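Local coordinates for protein group 3 allergen SMIPP-S YvT004A06 (Sarcoptes scabiei type hominis, PDB 3H7T) that adopts a trypsin-like serine protease fold but is a scabies mite inactivated protease paralogue, so probably lacks endopeptidase activity, at residues K157-D162 with S205-F210. Sequence-based numbering, arbitrary orientation.
Sequences KQIEAD and SMPSEF. With ZN (zinc ion), chain F.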
loop_
_atom_site.group_PDB
_atom_site.type_symbol
_atom_site.label_atom_id
_atom_site.label_comp_id
_atom_site.label_asym_id
_atom_site.label_seq_id
_atom_site.Cartn_x
_atom_site.Cartn_y
_atom_site.Cartn_z
ATOM N N LYS A 157 -21.462 -2.263 -6.114
ATOM C CA LYS A 157 -22.780 -2.796 -5.765
ATOM C C LYS A 157 -23.378 -3.658 -6.884
ATOM O O LYS A 157 -24.152 -4.576 -6.601
ATOM C CB LYS A 157 -23.747 -1.664 -5.399
ATOM C CG LYS A 157 -25.023 -2.120 -4.703
ATOM C CD LYS A 157 -25.934 -0.936 -4.385
ATOM N N GLN A 158 -23.015 -3.353 -8.137
ATOM C CA GLN A 158 -23.470 -4.100 -9.319
ATOM C C GLN A 158 -23.168 -5.596 -9.234
ATOM O O GLN A 158 -23.923 -6.421 -9.752
ATOM C CB GLN A 158 -22.815 -3.552 -10.593
ATOM C CG GLN A 158 -23.396 -2.261 -11.141
ATOM C CD GLN A 158 -22.611 -1.739 -12.337
ATOM O OE1 GLN A 158 -22.171 -0.592 -12.350
ATOM N NE2 GLN A 158 -22.427 -2.589 -13.348
ATOM N N ILE A 159 -22.048 -5.938 -8.601
ATOM C CA ILE A 159 -21.665 -7.335 -8.421
ATOM C C ILE A 159 -21.693 -7.700 -6.936
ATOM O O ILE A 159 -20.983 -8.602 -6.493
ATOM C CB ILE A 159 -20.300 -7.666 -9.084
ATOM C CG1 ILE A 159 -19.160 -6.841 -8.475
ATOM C CG2 ILE A 159 -20.376 -7.456 -10.598
ATOM C CD1 ILE A 159 -17.793 -7.448 -8.701
ATOM N N GLU A 160 -22.539 -6.987 -6.187
ATOM C CA GLU A 160 -22.700 -7.156 -4.734
ATOM C C GLU A 160 -21.371 -7.105 -3.969
ATOM O O GLU A 160 -21.133 -7.912 -3.069
ATOM C CB GLU A 160 -23.466 -8.457 -4.408
ATOM C CG GLU A 160 -24.572 -8.829 -5.398
ATOM C CD GLU A 160 -25.942 -8.300 -5.017
ATOM O OE1 GLU A 160 -26.923 -9.066 -5.156
ATOM O OE2 GLU A 160 -26.050 -7.129 -4.585
ATOM N N ALA A 161 -20.501 -6.162 -4.325
ATOM C CA ALA A 161 -19.199 -6.050 -3.667
ATOM C C ALA A 161 -19.066 -4.739 -2.899
ATOM O O ALA A 161 -17.976 -4.372 -2.457
ATOM C CB ALA A 161 -18.059 -6.206 -4.689
ATOM N N ASP A 162 -20.188 -4.048 -2.733
ATOM C CA ASP A 162 -20.201 -2.733 -2.090
ATOM C C ASP A 162 -19.691 -2.735 -0.645
ATOM O O ASP A 162 -19.360 -1.682 -0.116
ATOM C CB ASP A 162 -21.597 -2.099 -2.184
ATOM C CG ASP A 162 -22.703 -3.035 -1.727
ATOM O OD1 ASP A 162 -23.400 -2.664 -0.767
ATOM O OD2 ASP A 162 -22.881 -4.132 -2.325
ATOM N N SER A 205 -11.096 -11.251 -5.246
ATOM C CA SER A 205 -12.332 -11.595 -5.960
ATOM C C SER A 205 -12.718 -10.606 -7.066
ATOM O O SER A 205 -13.584 -10.906 -7.885
ATOM C CB SER A 205 -13.501 -11.827 -4.993
ATOM O OG SER A 205 -13.925 -10.625 -4.367
ATOM N N MET A 206 -12.069 -9.445 -7.108
ATOM C CA MET A 206 -12.449 -8.404 -8.052
ATOM C C MET A 206 -11.798 -8.566 -9.428
ATOM O O MET A 206 -10.580 -8.736 -9.530
ATOM C CB MET A 206 -12.172 -7.011 -7.477
ATOM C CG MET A 206 -13.087 -6.615 -6.306
ATOM S SD MET A 206 -14.861 -6.601 -6.661
ATOM C CE MET A 206 -14.918 -5.365 -7.956
ATOM N N PRO A 207 -12.616 -8.527 -10.495
ATOM C CA PRO A 207 -12.067 -8.464 -11.846
ATOM C C PRO A 207 -11.667 -7.031 -12.177
ATOM O O PRO A 207 -11.931 -6.121 -11.387
ATOM C CB PRO A 207 -13.255 -8.882 -12.714
ATOM C CG PRO A 207 -14.434 -8.347 -11.968
ATOM C CD PRO A 207 -14.094 -8.522 -10.504
ATOM N N SER A 208 -11.040 -6.827 -13.332
ATOM C CA SER A 208 -10.764 -5.472 -13.800
ATOM C C SER A 208 -12.047 -4.752 -14.225
ATOM O O SER A 208 -13.145 -5.329 -14.182
ATOM C CB SER A 208 -9.712 -5.466 -14.919
ATOM O OG SER A 208 -10.143 -6.198 -16.049
ATOM N N GLU A 209 -11.883 -3.493 -14.636
ATOM C CA GLU A 209 -12.969 -2.564 -15.005
ATOM C C GLU A 209 -13.581 -1.845 -13.807
ATOM O O GLU A 209 -14.370 -0.917 -13.977
ATOM C CB GLU A 209 -14.060 -3.216 -15.879
ATOM C CG GLU A 209 -13.559 -3.849 -17.173
ATOM C CD GLU A 209 -12.947 -2.863 -18.150
ATOM O OE1 GLU A 209 -13.597 -1.846 -18.479
ATOM O OE2 GLU A 209 -11.819 -3.121 -18.619
ATOM N N PHE A 210 -13.220 -2.268 -12.598
ATOM C CA PHE A 210 -13.637 -1.566 -11.390
ATOM C C PHE A 210 -12.435 -0.770 -10.891
ATOM O O PHE A 210 -11.292 -1.199 -11.083
ATOM C CB PHE A 210 -14.115 -2.540 -10.310
ATOM C CG PHE A 210 -15.322 -3.366 -10.713
ATOM C CD1 PHE A 210 -16.586 -3.039 -10.247
ATOM C CD2 PHE A 210 -15.186 -4.473 -11.554
ATOM C CE1 PHE A 210 -17.704 -3.798 -10.600
ATOM C CE2 PHE A 210 -16.303 -5.231 -11.917
ATOM C CZ PHE A 210 -17.561 -4.885 -11.442
HETATM ZN ZN ZN F . -11.296 -1.759 -20.259
HETATM O O HOH W 1 -13.026 -1.031 -20.871
#
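I159 reaches across to M206 and F210, and the contact is wholly apolar. From CB, the CG2 branch of I159 lies 3.9 Å from F210 CZ. I159 CG1 sits between the backbone N and the carbonyl carbon (chi1 61°) and meets the same ring tip, 4.0 Å from F210 CE1. Beyond it, I159 CD1 comes 3.8 Å from F210 CZ, obliquely to the ring, the two side chains meeting tip to tip. I159 CD1 also packs 3.6 Å from M206 CE and, more loosely, against CD of P207. The M206 chain, bent at chi2 (-59°) and chi3 (-61°), carries CE over one face of the F210 ring, 3.4 Å above its plane and offset toward the rim. A161 CB closes on the sulfur, 3.8 Å from M206 SD. Y156 of helix 149-157 touches both A161 and M206. Next to F210, E209 turns elsewhere: its OE2 binds a zinc ion at 2.2 Å, with E178 and a water that also donates to E209 OE1. The helix ends in a Schellman motif with E160, at positive phi, as C-prime residue; the contact packs the turn that follows, through I159 and A161, against the loop between strands 195-200 and 212-216 of the trypsin-like fold.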